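Local atomic coordinates of TRAP-type transporter, periplasmic component (Cupriavidus necator, PDB entry 4P8B), a protein that binds (2S)-2-acetolactate and probably delivers it, as the periplasmic solute-binding component, to a TRAP-type membrane transporter. Residues K30-M35 against K67-T72; P114-D119 against G337-R342. All coordinates share one frame; numbering follows the deposited sequence.

Contact 1. Residues K30-M35 against K67-T72; sequences KSEYKM and KLYPGT
K34 lies against the ring of Y69, two residues beyond its bridge partner K67 on the neighbouring strand. CB of K34 meets CE1 of Y69 at 3.7 Å, and CG approaches the same ring atom just as closely. CD comes to 4.1 Å from both CE1 and OH of Y69, CE has the hydroxyl oxygen as its neighbour, and the extended chain leads NZ on beyond this last contact. CG stands anti to the carbonyl carbon (chi1 -52°), and the K34 chain crosses the tyrosine side chain obliquely; lysine suits this partly exposed position, offering hydrocarbon to the tyrosine while keeping its charge at the far end. Three backbone bonds join the strands: K67 N to Y33 O (2.8 Å), M35 N to K67 O (2.9 Å) and Y69 N to M35 O (2.8 Å). They make the parallel ladder of a beta-alpha-beta unit, strand 33-36, helix 44-59 and strand 66-69, in which 66-69 is an outermost strand of the five-stranded mixed sheet. On the opposite face, the side chains of M35, a selenomethionine, and L68 run side by side; SE of M35 is 4.0 Å from CD1 of L68. Both touch A53 of helix 44-59, and apolar side chains suit this side, against the helix. Before the strand, E32 reaches K67 with CG anti to its backbone N (chi1 -176°). Its carboxylate lies against CE of K67, whereas NZ of K67, at the end of a bent chain, stays 4.1 Å from OE2 of E32, so the opposite charges are near each other without pairing directly.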
ATOM      1  N   LYS A  30     -16.816  -4.278 -24.177  1.00 36.80           N
ATOM      2  CA  LYS A  30     -17.753  -3.689 -23.216  1.00 36.71           C
ATOM      3  C   LYS A  30     -17.899  -2.167 -23.443  1.00 29.73           C
ATOM      4  O   LYS A  30     -16.937  -1.493 -23.808  1.00 33.40           O
ATOM      5  CB  LYS A  30     -17.225  -3.900 -21.788  1.00 28.39           C
ATOM      6  CG  LYS A  30     -17.590  -5.179 -20.990  1.00 33.08           C
ATOM      7  CD  LYS A  30     -16.600  -5.306 -19.781  1.00 35.19           C
ATOM      8  CE  LYS A  30     -17.193  -5.912 -18.493  1.00 40.40           C
ATOM      9  NZ  LYS A  30     -16.957  -7.397 -18.353  1.00 39.09           N
ATOM     10  N   SER A  31     -19.085  -1.627 -23.188  1.00 28.70           N
ATOM     11  CA  SER A  31     -19.316  -0.180 -23.208  1.00 26.48           C
ATOM     12  C   SER A  31     -18.658   0.572 -22.026  1.00 32.04           C
ATOM     13  O   SER A  31     -18.363   1.767 -22.115  1.00 29.56           O
ATOM     14  CB  SER A  31     -20.814   0.093 -23.160  1.00 42.18           C
ATOM     15  OG  SER A  31     -21.064   1.482 -23.044  1.00 42.87           O
ATOM     16  N   GLU A  32     -18.476  -0.108 -20.901  1.00 24.69           N
ATOM     17  CA  GLU A  32     -17.822   0.509 -19.747  1.00 25.62           C
ATOM     18  C   GLU A  32     -17.054  -0.565 -19.032  1.00 25.43           C
ATOM     19  O   GLU A  32     -17.556  -1.674 -18.856  1.00 26.78           O
ATOM     20  CB  GLU A  32     -18.866   1.132 -18.825  1.00 24.01           C
ATOM     21  CG  GLU A  32     -18.321   1.894 -17.635  1.00 34.02           C
ATOM     22  CD  GLU A  32     -19.409   2.730 -16.984  1.00 39.54           C
ATOM     23  OE1 GLU A  32     -20.201   2.166 -16.198  1.00 33.11           O
ATOM     24  OE2 GLU A  32     -19.499   3.940 -17.294  1.00 36.61           O
ATOM     25  N   TYR A  33     -15.816  -0.248 -18.648  1.00 21.86           N
ATOM     26  CA  TYR A  33     -15.004  -1.153 -17.855  1.00 20.62           C
ATOM     27  C   TYR A  33     -14.925  -0.602 -16.451  1.00 18.63           C
ATOM     28  O   TYR A  33     -14.994   0.595 -16.264  1.00 21.20           O
ATOM     29  CB  TYR A  33     -13.606  -1.302 -18.455  1.00 19.58           C
ATOM     30  CG  TYR A  33     -13.624  -2.055 -19.766  1.00 21.08           C
ATOM     31  CD1 TYR A  33     -13.849  -1.396 -20.965  1.00 26.02           C
ATOM     32  CD2 TYR A  33     -13.455  -3.428 -19.791  1.00 20.92           C
ATOM     33  CE1 TYR A  33     -13.890  -2.086 -22.171  1.00 22.86           C
ATOM     34  CE2 TYR A  33     -13.510  -4.133 -21.001  1.00 22.09           C
ATOM     35  CZ  TYR A  33     -13.714  -3.442 -22.170  1.00 23.08           C
ATOM     36  OH  TYR A  33     -13.781  -4.117 -23.381  1.00 26.77           O
ATOM     37  N   LYS A  34     -14.821  -1.500 -15.494  1.00 18.01           N
ATOM     38  CA  LYS A  34     -14.866  -1.107 -14.098  1.00 17.03           C
ATOM     39  C   LYS A  34     -13.473  -1.192 -13.465  1.00 15.96           C
ATOM     40  O   LYS A  34     -12.869  -2.256 -13.450  1.00 15.86           O
ATOM     41  CB  LYS A  34     -15.838  -2.028 -13.359  1.00 17.19           C
ATOM     42  CG  LYS A  34     -17.187  -2.138 -14.004  1.00 19.38           C
ATOM     43  CD  LYS A  34     -18.096  -2.984 -13.148  1.00 25.26           C
ATOM     44  CE  LYS A  34     -19.459  -3.124 -13.794  1.00 26.87           C
ATOM     45  NZ  LYS A  34     -20.198  -4.263 -13.197  1.00 41.75           N
HETATM   46  N   MSE A  35     -12.994  -0.078 -12.897  1.00 15.25           N
HETATM   47  CA  MSE A  35     -11.710  -0.047 -12.191  1.00 14.25           C
HETATM   48  C   MSE A  35     -11.934   0.088 -10.686  1.00 13.68           C
HETATM   49  O   MSE A  35     -12.543   1.054 -10.199  1.00 14.40           O
HETATM   50  CB  MSE A  35     -10.853   1.118 -12.650  1.00 14.12           C
HETATM   51  CG  MSE A  35      -9.458   1.059 -12.003  1.00 14.94           C
HETATM   52 SE   MSE A  35      -8.422   2.701 -12.211  0.85 12.97          SE
HETATM   53  CE  MSE A  35      -8.374   2.787 -14.158  1.00 16.92           C
ATOM     54  N   LYS A  67     -14.773   3.348 -15.874  1.00 20.07           N
ATOM     55  CA  LYS A  67     -15.384   4.025 -14.749  1.00 20.72           C
ATOM     56  C   LYS A  67     -14.660   3.605 -13.473  1.00 16.54           C
ATOM     57  O   LYS A  67     -14.402   2.417 -13.262  1.00 17.30           O
ATOM     58  CB  LYS A  67     -16.865   3.673 -14.657  1.00 19.56           C
ATOM     59  CG  LYS A  67     -17.550   4.261 -13.423  1.00 28.85           C
ATOM     60  CD  LYS A  67     -19.065   4.083 -13.453  1.00 28.09           C
ATOM     61  CE  LYS A  67     -19.717   4.975 -14.497  1.00 40.18           C
ATOM     62  NZ  LYS A  67     -19.772   6.398 -14.067  1.00 45.82           N
ATOM     63  N   LEU A  68     -14.374   4.589 -12.621  1.00 16.89           N
ATOM     64  CA  LEU A  68     -13.744   4.355 -11.324  1.00 16.13           C
ATOM     65  C   LEU A  68     -14.787   3.988 -10.267  1.00 15.42           C
ATOM     66  O   LEU A  68     -15.861   4.580 -10.198  1.00 16.35           O
ATOM     67  CB  LEU A  68     -12.973   5.596 -10.873  1.00 15.46           C
ATOM     68  CG  LEU A  68     -11.520   5.752 -11.337  1.00 27.94           C
ATOM     69  CD1 LEU A  68     -11.292   5.448 -12.797  1.00 27.16           C
ATOM     70  CD2 LEU A  68     -11.065   7.186 -10.984  1.00 26.04           C
ATOM     71  N   TYR A  69     -14.458   2.985  -9.466  1.00 13.86           N
ATOM     72  CA  TYR A  69     -15.282   2.556  -8.346  1.00 13.61           C
ATOM     73  C   TYR A  69     -14.451   2.647  -7.069  1.00 13.75           C
ATOM     74  O   TYR A  69     -13.888   1.657  -6.598  1.00 12.90           O
ATOM     75  CB  TYR A  69     -15.774   1.124  -8.563  1.00 15.25           C
ATOM     76  CG  TYR A  69     -16.865   1.008  -9.609  1.00 17.77           C
ATOM     77  CD1 TYR A  69     -16.560   0.984 -10.971  1.00 17.85           C
ATOM     78  CD2 TYR A  69     -18.206   0.928  -9.238  1.00 17.17           C
ATOM     79  CE1 TYR A  69     -17.560   0.862 -11.927  1.00 18.12           C
ATOM     80  CE2 TYR A  69     -19.210   0.805 -10.186  1.00 18.97           C
ATOM     81  CZ  TYR A  69     -18.877   0.787 -11.510  1.00 19.49           C
ATOM     82  OH  TYR A  69     -19.901   0.675 -12.434  1.00 22.07           O
ATOM     83  N   PRO A  70     -14.363   3.852  -6.496  1.00 12.26           N
ATOM     84  CA  PRO A  70     -13.612   4.022  -5.250  1.00 11.57           C
ATOM     85  C   PRO A  70     -14.337   3.428  -4.049  1.00 12.09           C
ATOM     86  O   PRO A  70     -15.520   3.076  -4.108  1.00 14.34           O
ATOM     87  CB  PRO A  70     -13.473   5.535  -5.138  1.00 16.44           C
ATOM     88  CG  PRO A  70     -14.682   6.077  -5.844  1.00 16.22           C
ATOM     89  CD  PRO A  70     -14.946   5.117  -6.977  1.00 14.35           C
ATOM     90  N   GLY A  71     -13.631   3.365  -2.942  1.00 11.01           N
ATOM     91  CA  GLY A  71     -14.147   2.739  -1.749  1.00 10.09           C
ATOM     92  C   GLY A  71     -14.239   1.231  -1.807  1.00 10.33           C
ATOM     93  O   GLY A  71     -14.830   0.607  -0.937  1.00 12.35           O
ATOM     94  N   THR A  72     -13.679   0.628  -2.854  1.00 11.01           N
ATOM     95  CA  THR A  72     -13.794  -0.812  -3.074  1.00 12.07           C
ATOM     96  C   THR A  72     -15.257  -1.260  -3.068  1.00 11.55           C
ATOM     97  O   THR A  72     -15.595  -2.353  -2.649  1.00 11.81           O
ATOM     98  CB  THR A  72     -12.915  -1.681  -2.092  1.00 11.45           C
ATOM     99  OG1 THR A  72     -12.319  -0.887  -1.070  1.00 13.28           O
ATOM    100  CG2 THR A  72     -11.786  -2.316  -2.833  1.00 12.40           C
TER

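Contact 2. Residues P114-D119 against G337-R342; sequences PFLMPD and GAIAKR
The CD1 methyl of I339 is the apolar centre, pushed from the last turn of helix 329-340 into the loop 114-119. It lies 3.8 Å from CG of L116 and 4.0 Å from CG of M117, a selenomethionine whose chain crosses the isoleucine at about a right angle. The other branch, CG2, meets CD of P118 at 3.8 Å, so a beta-branched residue serves three neighbours at once. Farther out, CG of P118 sits over one face of the R342 guanidinium, with CB of P118 3.7 Å from NH2 of R342. At the polar edge R342 and D119 meet tip to tip in a side-on salt bridge: NE donates to OD1 and NH2 to OD2, each at 2.9 Å. The two planes are 49° apart, and NH2 approaches OD2 from above the carboxylate plane. A third bond, from NH1 to I339 O at 2.9 Å, holds the guanidinium against its own helix end, where R342 N reaches the same oxygen from the opposite face. D119 OD1 also accepts from A122 N, the classic aspartate N-cap; through it the arginine ties the chain terminus beyond helix 329-340 to the start of helix 120-127.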
ATOM      1  N   PRO A 114       8.581  -6.513   8.484  1.00  8.70           N
ATOM      2  CA  PRO A 114       8.932  -5.324   9.278  1.00  9.93           C
ATOM      3  C   PRO A 114      10.420  -4.987   9.174  1.00  8.08           C
ATOM      4  O   PRO A 114      11.274  -5.833   9.387  1.00  9.78           O
ATOM      5  CB  PRO A 114       8.518  -5.719  10.708  1.00 10.33           C
ATOM      6  CG  PRO A 114       8.458  -7.235  10.697  1.00 17.95           C
ATOM      7  CD  PRO A 114       8.030  -7.601   9.295  1.00  9.91           C
ATOM      8  N   PHE A 115      10.702  -3.748   8.777  1.00  8.77           N
ATOM      9  CA  PHE A 115      12.041  -3.175   8.699  1.00 10.25           C
ATOM     10  C   PHE A 115      12.919  -3.793   7.628  1.00 13.39           C
ATOM     11  O   PHE A 115      14.137  -3.824   7.736  1.00 14.62           O
ATOM     12  CB  PHE A 115      12.685  -3.114  10.099  1.00 11.24           C
ATOM     13  CG  PHE A 115      11.842  -2.334  11.069  1.00  8.63           C
ATOM     14  CD1 PHE A 115      11.821  -0.942  11.008  1.00 11.50           C
ATOM     15  CD2 PHE A 115      10.993  -2.965  11.942  1.00 11.51           C
ATOM     16  CE1 PHE A 115      11.014  -0.217  11.832  1.00 11.10           C
ATOM     17  CE2 PHE A 115      10.184  -2.232  12.772  1.00 12.22           C
ATOM     18  CZ  PHE A 115      10.184  -0.869  12.696  1.00 10.07           C
ATOM     19  N   LEU A 116      12.287  -4.246   6.549  1.00  9.50           N
ATOM     20  CA  LEU A 116      13.012  -4.672   5.350  1.00 10.49           C
ATOM     21  C   LEU A 116      13.660  -3.515   4.588  1.00  9.31           C
ATOM     22  O   LEU A 116      14.778  -3.634   4.130  1.00 10.63           O
ATOM     23  CB  LEU A 116      12.071  -5.404   4.392  1.00  8.76           C
ATOM     24  CG  LEU A 116      12.673  -5.850   3.058  1.00 10.85           C
ATOM     25  CD1 LEU A 116      13.701  -6.947   3.221  1.00 12.34           C
ATOM     26  CD2 LEU A 116      11.566  -6.317   2.120  1.00 10.63           C
HETATM   27  N   MSE A 117      12.942  -2.406   4.433  1.00  9.01           N
HETATM   28  CA  MSE A 117      13.339  -1.347   3.508  1.00  8.84           C
HETATM   29  C   MSE A 117      13.677  -0.045   4.233  1.00  9.95           C
HETATM   30  O   MSE A 117      12.790   0.598   4.791  1.00 10.82           O
HETATM   31  CB  MSE A 117      12.193  -1.065   2.541  1.00 10.24           C
HETATM   32  CG  MSE A 117      11.819  -2.246   1.671  1.00 10.59           C
HETATM   33 SE   MSE A 117      10.323  -1.930   0.508  0.85 10.20          SE
HETATM   34  CE  MSE A 117       8.911  -1.863   1.839  1.00 10.85           C
ATOM     35  N   PRO A 118      14.939   0.381   4.195  1.00  9.38           N
ATOM     36  CA  PRO A 118      15.297   1.598   4.950  1.00 13.15           C
ATOM     37  C   PRO A 118      14.816   2.913   4.344  1.00 15.55           C
ATOM     38  O   PRO A 118      14.698   3.903   5.068  1.00 17.90           O
ATOM     39  CB  PRO A 118      16.828   1.595   4.943  1.00 13.46           C
ATOM     40  CG  PRO A 118      17.215   0.190   4.725  1.00 17.98           C
ATOM     41  CD  PRO A 118      16.126  -0.423   3.856  1.00 11.48           C
ATOM     42  N   ASP A 119      14.548   2.945   3.049  1.00 12.34           N
ATOM     43  CA  ASP A 119      14.296   4.210   2.376  1.00 13.41           C
ATOM     44  C   ASP A 119      13.654   3.969   1.000  1.00 12.89           C
ATOM     45  O   ASP A 119      13.389   2.825   0.611  1.00 11.06           O
ATOM     46  CB  ASP A 119      15.603   5.021   2.262  1.00 13.58           C
ATOM     47  CG  ASP A 119      16.745   4.233   1.636  1.00 13.87           C
ATOM     48  OD1 ASP A 119      16.506   3.381   0.753  1.00 13.99           O
ATOM     49  OD2 ASP A 119      17.913   4.500   1.983  1.00 17.50           O
ATOM     50  N   GLY A 337      19.392  -8.577  -0.743  1.00 12.62           N
ATOM     51  CA  GLY A 337      20.574  -8.260  -1.521  1.00 13.64           C
ATOM     52  C   GLY A 337      20.434  -7.042  -2.407  1.00 13.23           C
ATOM     53  O   GLY A 337      21.350  -6.236  -2.515  1.00 14.18           O
ATOM     54  N   ALA A 338      19.287  -6.911  -3.053  1.00 13.20           N
ATOM     55  CA  ALA A 338      19.021  -5.736  -3.878  1.00 13.56           C
ATOM     56  C   ALA A 338      19.073  -4.455  -3.054  1.00 12.48           C
ATOM     57  O   ALA A 338      19.604  -3.431  -3.499  1.00 13.62           O
ATOM     58  CB  ALA A 338      17.664  -5.876  -4.556  1.00 13.98           C
ATOM     59  N   ILE A 339      18.528  -4.526  -1.846  1.00 12.10           N
ATOM     60  CA  ILE A 339      18.565  -3.399  -0.938  1.00 12.15           C
ATOM     61  C   ILE A 339      20.010  -3.094  -0.494  1.00 13.28           C
ATOM     62  O   ILE A 339      20.438  -1.947  -0.514  1.00 14.50           O
ATOM     63  CB  ILE A 339      17.620  -3.667   0.238  1.00 11.43           C
ATOM     64  CG1 ILE A 339      16.187  -3.633  -0.287  1.00 10.62           C
ATOM     65  CG2 ILE A 339      17.847  -2.681   1.367  1.00 13.05           C
ATOM     66  CD1 ILE A 339      15.204  -4.212   0.691  1.00 12.69           C
ATOM     67  N   ALA A 340      20.786  -4.122  -0.157  1.00 13.69           N
ATOM     68  CA  ALA A 340      22.160  -3.915   0.271  1.00 15.25           C
ATOM     69  C   ALA A 340      23.003  -3.266  -0.820  1.00 17.46           C
ATOM     70  O   ALA A 340      23.937  -2.520  -0.518  1.00 20.98           O
ATOM     71  CB  ALA A 340      22.789  -5.233   0.695  1.00 17.19           C
ATOM     72  N   LYS A 341      22.687  -3.565  -2.085  1.00 15.97           N
ATOM     73  CA  LYS A 341      23.460  -3.060  -3.215  1.00 17.78           C
ATOM     74  C   LYS A 341      22.899  -1.780  -3.826  1.00 19.18           C
ATOM     75  O   LYS A 341      23.449  -1.259  -4.798  1.00 22.58           O
ATOM     76  CB  LYS A 341      23.569  -4.131  -4.296  1.00 19.01           C
ATOM     77  CG  LYS A 341      24.309  -5.372  -3.863  1.00 22.25           C
ATOM     78  CD  LYS A 341      24.320  -6.393  -4.980  1.00 26.78           C
ATOM     79  CE  LYS A 341      25.224  -7.569  -4.668  1.00 38.49           C
ATOM     80  NZ  LYS A 341      25.206  -8.547  -5.791  1.00 40.70           N
ATOM     81  N   ARG A 342      21.843  -1.245  -3.239  1.00 18.56           N
ATOM     82  CA  ARG A 342      21.166  -0.104  -3.832  1.00 22.21           C
ATOM     83  C   ARG A 342      22.033   1.152  -3.861  1.00 29.08           C
ATOM     84  O   ARG A 342      21.759   2.022  -4.678  1.00 30.01           O
ATOM     85  CB  ARG A 342      19.864   0.182  -3.085  1.00 17.16           C
ATOM     86  CG  ARG A 342      20.030   0.918  -1.774  1.00 16.36           C
ATOM     87  CD  ARG A 342      18.763   0.838  -0.930  1.00 16.13           C
ATOM     88  NE  ARG A 342      18.812   1.648   0.282  1.00 16.24           N
ATOM     89  CZ  ARG A 342      19.505   1.332   1.372  1.00 19.59           C
ATOM     90  NH1 ARG A 342      20.233   0.222   1.410  1.00 20.36           N
ATOM     91  NH2 ARG A 342      19.489   2.146   2.423  1.00 22.03           N
ATOM     92  OXT ARG A 342      22.993   1.359  -3.102  1.00 25.61           O
TER

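How the contacts relate
Contact 1 closes before contact 2 opens along the chain, and the two lie on opposite sides of its centre, their own centres 35 Å apart and their nearest atoms about 21 Å apart. Contact 1 (30-35 with 67-72) joins segments separated by 31 residues, within one beta-alpha-beta unit at the edge of the five-stranded sheet. Contact 2 (114-119 with 337-342) spans 217 intervening residues and brings the C-terminal end back to the loop before helix 120-127. They share no helix, strand or sheet. Neither includes a residue that binds acetolactate: the side chains of M35 and M117 are about 14 and 13 Å from the ligand, though M117 is about 8 Å, side chain to side chain, from the binding residue R155.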